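Local coordinates for AxyAgu115A (Amphibacillus xylanus NBRC 15112, PDB 6NPS), which acts as a family GH115 alpha-glucuronidase, a hydrolase that probably removes glucuronic acid groups from arabinoglucuronoxylan, at residues A[604-609]-A[655-660]; A[583-588]-A[651-656]. The protein carries 3 engineered substitutions. All coordinates share one frame; numbering follows the deposited sequence.

Contact 1 of 2, residues A[604-609]-A[655-660]; sequences KLAEQV and LSYVLP
The methyl of Ala606 sits at the middle of this contact. Its CB lies 4.0 Å from CB of Leu655 and 3.5 Å from CZ of Tyr657. It covers one face of the tyrosine ring as a CH-pi contact, 27° off the ring normal, displaced to the phenol end. Leu655 points its CB toward the helix, with CG anti to its carbonyl carbon. Its CD2 meets CG1 of Val609 at 3.6 Å, the two side chains passing in opposite directions. The same CD2 lies 3.7 Å from the carbonyl O of Ala606. Strand 655-657 runs nearly antiparallel to the segment of helix 601-629, at 157°, with the axes 7.8 Å apart. Leu655 and Tyr657 also pair in an antiparallel ladder with a strand of the second subunit, so the helix backs a sheet that crosses the dimer interface. The Tyr657 ring meets Tyr657 of the second subunit with the planes almost perpendicular. At the outer edge, Tyr657 OH donates to OE1 of Glu607 at 2.6 Å. The carboxylate is met from above its plane, 56° out of it. Glu607 reaches the hydroxyl by bending at chi2, and its OE2 forms a salt bridge with Lys610. The Lys610 ammonium is likely to keep Glu607 ionised. An alanine in place of Tyr657 removes the ring and its hydroxyl, and would probably loosen the packing at Ala606 and the tie to Glu607.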
# COMPACT_ATOMS: atom_id res chain seq x y z
N LYS A 604 -14.60 6.42 12.24
CA LYS A 604 -16.02 6.44 11.91
C LYS A 604 -16.28 5.96 10.48
O LYS A 604 -17.31 5.34 10.21
CB LYS A 604 -16.56 7.86 12.09
CG LYS A 604 -17.79 7.89 12.98
CD LYS A 604 -17.43 7.61 14.44
CE LYS A 604 -16.73 8.82 15.08
NZ LYS A 604 -16.02 8.52 16.37
N LEU A 605 -15.36 6.25 9.55
CA LEU A 605 -15.56 5.77 8.19
C LEU A 605 -15.46 4.25 8.14
O LEU A 605 -16.22 3.60 7.40
CB LEU A 605 -14.52 6.43 7.26
CG LEU A 605 -14.73 7.91 6.98
CD1 LEU A 605 -13.49 8.54 6.30
CD2 LEU A 605 -15.97 8.11 6.12
N ALA A 606 -14.59 3.66 8.96
CA ALA A 606 -14.48 2.20 8.97
C ALA A 606 -15.79 1.56 9.42
O ALA A 606 -16.22 0.52 8.86
CB ALA A 606 -13.35 1.75 9.90
N GLU A 607 -16.42 2.12 10.45
CA GLU A 607 -17.70 1.61 10.91
C GLU A 607 -18.76 1.74 9.82
O GLU A 607 -19.62 0.86 9.68
CB GLU A 607 -18.14 2.33 12.19
CG GLU A 607 -17.16 2.15 13.34
CD GLU A 607 -16.97 0.69 13.78
OE1 GLU A 607 -15.85 0.34 14.19
OE2 GLU A 607 -17.94 -0.11 13.74
N GLN A 608 -18.70 2.80 9.02
CA GLN A 608 -19.65 2.94 7.91
C GLN A 608 -19.42 1.88 6.83
O GLN A 608 -20.38 1.36 6.25
CB GLN A 608 -19.57 4.36 7.34
CG GLN A 608 -20.19 5.36 8.31
CD GLN A 608 -19.99 6.79 7.89
OE1 GLN A 608 -19.13 7.10 7.08
NE2 GLN A 608 -20.81 7.69 8.45
N VAL A 609 -18.15 1.52 6.56
CA VAL A 609 -17.87 0.46 5.60
C VAL A 609 -18.45 -0.85 6.09
O VAL A 609 -19.13 -1.57 5.35
CB VAL A 609 -16.35 0.36 5.36
CG1 VAL A 609 -16.02 -0.88 4.47
CG2 VAL A 609 -15.81 1.66 4.71
N LEU A 655 -10.40 -2.70 6.77
CA LEU A 655 -10.70 -1.46 7.49
C LEU A 655 -9.42 -0.95 8.14
O LEU A 655 -8.67 -1.73 8.72
CB LEU A 655 -11.73 -1.68 8.59
CG LEU A 655 -12.99 -2.41 8.16
CD1 LEU A 655 -13.86 -2.59 9.38
CD2 LEU A 655 -13.69 -1.57 7.12
N SER A 656 -9.20 0.37 8.09
CA SER A 656 -8.04 0.96 8.74
C SER A 656 -8.53 1.72 9.95
O SER A 656 -9.50 2.48 9.84
CB SER A 656 -7.31 1.91 7.80
OG SER A 656 -6.74 1.24 6.69
N TYR A 657 -7.89 1.52 11.10
CA TYR A 657 -8.20 2.29 12.29
C TYR A 657 -6.97 3.05 12.76
O TYR A 657 -5.85 2.58 12.65
CB TYR A 657 -8.70 1.41 13.44
CG TYR A 657 -10.11 0.93 13.23
CD1 TYR A 657 -10.36 -0.24 12.50
CD2 TYR A 657 -11.19 1.61 13.76
CE1 TYR A 657 -11.64 -0.73 12.32
CE2 TYR A 657 -12.50 1.14 13.57
CZ TYR A 657 -12.71 -0.04 12.85
OH TYR A 657 -13.96 -0.55 12.64
N VAL A 658 -7.20 4.23 13.33
CA VAL A 658 -6.12 5.14 13.70
C VAL A 658 -5.98 5.14 15.21
O VAL A 658 -6.98 4.99 15.92
CB VAL A 658 -6.46 6.53 13.13
CG1 VAL A 658 -5.75 7.63 13.81
CG2 VAL A 658 -6.18 6.52 11.60
N LEU A 659 -4.74 5.28 15.69
CA LEU A 659 -4.47 5.47 17.10
C LEU A 659 -4.04 6.93 17.28
O LEU A 659 -3.08 7.37 16.61
CB LEU A 659 -3.37 4.51 17.59
CG LEU A 659 -3.73 3.01 17.40
CD1 LEU A 659 -2.53 2.05 17.61
CD2 LEU A 659 -4.85 2.65 18.34
N PRO A 660 -4.70 7.71 18.14
CA PRO A 660 -4.38 9.15 18.25
C PRO A 660 -2.93 9.41 18.60
O PRO A 660 -2.34 8.71 19.40
CB PRO A 660 -5.29 9.65 19.38
CG PRO A 660 -6.17 8.49 19.75
CD PRO A 660 -5.61 7.22 19.20

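Contact 2 of 2, residues A[583-588]-A[651-656]; sequences KMWLLN and KNPVLS
Pro653 carries most of this contact. Its CB bond points at helix 564-596, and its ring carbons meet Asn588, Met584 and Trp585 of that helix. CB lies 3.3 Å from OD1 of Asn588, beside the amide oxygen. CG, the tip, touches two side chains. One is Met584, whose CG is anti to its backbone N and whose chain stays extended until it bends at chi3 (74°). That bend brings the methyl CE to 3.7 Å from Pro653 CG. The other is Trp585, which presents a face of its six-membered ring. Pro653 CG stands 3.9 Å from the centroid of that ring and only 17° off its normal, a CH-pi contact. Met584 CE lies over the same tryptophan face, near the rim. The last ring carbon, CD, lies 3.8 Å from CH2 of Trp585.

Beside the proline, Asn588 handles the backbone. Its CG is anti to the backbone N (chi1 -174°), which aims the amide at Val654. ND2 donates to O of Val654 at 3.0 Å. The carbonyl is approached from above its plane, while the acceptor lies near the plane of the amide. OD1 accepts a bond from a water at 2.7 Å, and that water accepts from N of Val654 at 3.0 Å. This part of the chain leads into strand 655-657, whose residue Leu655 pairs with a strand of the second subunit. Asn652, turned away from the helix, donates through ND2 to O of Leu659 of the second subunit.

One amide serves both backbone polar groups of Val654, directly and through a water. The direct bond to a carbonyl needs the NH2 on that side, so it probably fixes which end of the Asn588 amide is oxygen, and the water bridge agrees. Both bonds anchor the backbone next to the apolar contact of Pro653 with Met584 and Trp585.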
# COMPACT_ATOMS: atom_id res chain seq x y z
N LYS A 583 -21.03 2.35 -2.62
CA LYS A 583 -20.82 3.20 -1.45
C LYS A 583 -19.81 2.60 -0.49
O LYS A 583 -18.94 3.30 0.05
CB LYS A 583 -22.15 3.41 -0.76
CG LYS A 583 -22.11 4.15 0.58
CD LYS A 583 -23.56 4.26 1.09
CE LYS A 583 -23.67 4.89 2.49
NZ LYS A 583 -25.09 4.61 2.96
N MET A 584 -19.93 1.30 -0.25
CA MET A 584 -19.02 0.60 0.65
C MET A 584 -17.58 0.83 0.24
O MET A 584 -16.73 1.13 1.08
CB MET A 584 -19.32 -0.89 0.65
CG MET A 584 -18.36 -1.69 1.54
SD MET A 584 -18.78 -3.47 1.46
CE MET A 584 -18.17 -3.87 -0.17
N TRP A 585 -17.29 0.65 -1.04
CA TRP A 585 -15.92 0.78 -1.52
C TRP A 585 -15.44 2.23 -1.53
O TRP A 585 -14.26 2.49 -1.31
CB TRP A 585 -15.80 0.19 -2.91
CG TRP A 585 -15.79 -1.33 -2.90
CD1 TRP A 585 -16.71 -2.16 -3.46
CD2 TRP A 585 -14.79 -2.17 -2.32
NE1 TRP A 585 -16.34 -3.48 -3.27
CE2 TRP A 585 -15.17 -3.51 -2.57
CE3 TRP A 585 -13.59 -1.91 -1.61
CZ2 TRP A 585 -14.41 -4.61 -2.14
CZ3 TRP A 585 -12.84 -2.99 -1.17
CH2 TRP A 585 -13.24 -4.34 -1.45
N LEU A 586 -16.32 3.16 -1.90
CA LEU A 586 -15.98 4.57 -1.89
C LEU A 586 -15.67 5.04 -0.47
O LEU A 586 -14.69 5.76 -0.26
CB LEU A 586 -17.12 5.39 -2.49
CG LEU A 586 -17.33 5.15 -3.99
CD1 LEU A 586 -18.65 5.81 -4.38
CD2 LEU A 586 -16.22 5.72 -4.77
N LEU A 587 -16.49 4.64 0.52
CA LEU A 587 -16.17 4.92 1.92
C LEU A 587 -14.87 4.27 2.36
O LEU A 587 -14.13 4.82 3.19
CB LEU A 587 -17.33 4.46 2.84
CG LEU A 587 -18.62 5.25 2.69
CD1 LEU A 587 -19.71 4.52 3.41
CD2 LEU A 587 -18.50 6.74 3.31
N ASN A 588 -14.60 3.04 1.90
CA ASN A 588 -13.35 2.38 2.23
C ASN A 588 -12.16 3.18 1.70
O ASN A 588 -11.11 3.26 2.35
CB ASN A 588 -13.36 0.93 1.66
CG ASN A 588 -12.16 0.09 2.06
OD1 ASN A 588 -11.78 -0.83 1.33
ND2 ASN A 588 -11.58 0.36 3.24
N LYS A 651 -11.95 -10.87 -1.83
CA LYS A 651 -11.66 -10.34 -0.50
C LYS A 651 -12.52 -9.13 -0.18
O LYS A 651 -12.78 -8.27 -1.03
CB LYS A 651 -10.17 -9.97 -0.36
CG LYS A 651 -9.26 -11.21 -0.34
CD LYS A 651 -7.80 -10.83 -0.39
CE LYS A 651 -6.92 -12.11 -0.46
NZ LYS A 651 -7.02 -12.81 -1.77
N ASN A 652 -12.92 -9.06 1.09
CA ASN A 652 -13.70 -7.94 1.60
C ASN A 652 -12.84 -6.68 1.77
O ASN A 652 -11.60 -6.76 1.76
CB ASN A 652 -14.32 -8.35 2.93
CG ASN A 652 -15.59 -9.14 2.75
OD1 ASN A 652 -16.27 -8.98 1.74
ND2 ASN A 652 -15.93 -9.99 3.71
N PRO A 653 -13.46 -5.52 1.94
CA PRO A 653 -12.69 -4.30 2.29
C PRO A 653 -11.90 -4.52 3.56
O PRO A 653 -12.37 -5.17 4.50
CB PRO A 653 -13.78 -3.23 2.52
CG PRO A 653 -15.00 -3.77 1.82
CD PRO A 653 -14.92 -5.26 1.82
N VAL A 654 -10.68 -4.00 3.58
CA VAL A 654 -9.86 -4.02 4.78
C VAL A 654 -10.06 -2.67 5.48
O VAL A 654 -9.94 -1.61 4.85
CB VAL A 654 -8.38 -4.24 4.44
CG1 VAL A 654 -7.51 -4.15 5.73
CG2 VAL A 654 -8.18 -5.61 3.76
N LEU A 655 -10.40 -2.70 6.77
CA LEU A 655 -10.70 -1.46 7.49
C LEU A 655 -9.42 -0.95 8.14
O LEU A 655 -8.67 -1.73 8.72
CB LEU A 655 -11.73 -1.68 8.59
CG LEU A 655 -12.99 -2.41 8.16
CD1 LEU A 655 -13.86 -2.59 9.38
CD2 LEU A 655 -13.69 -1.57 7.12
N SER A 656 -9.20 0.37 8.09
CA SER A 656 -8.04 0.96 8.74
C SER A 656 -8.53 1.72 9.95
O SER A 656 -9.50 2.48 9.84
CB SER A 656 -7.31 1.91 7.80
OG SER A 656 -6.74 1.24 6.69
O HOH W 1 -9.70 -2.49 1.21

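Contact 1 uses helix 601-629 and contact 2 the preceding helix 564-596, and both end on the chain segment that includes strand 655-657. Their centres are about 10 Å apart, and they share Leu655 and Ser656. Val609 joins them. Its CG2 packs 3.4 Å from N of Asn588, in the seam between the two helices. Its CG1 lies 3.8 Å from CB of Pro653. The segment 651-660 therefore runs across both helices, and both contacts touch the second subunit. Together they place the strand that pairs with the second subunit against both helices.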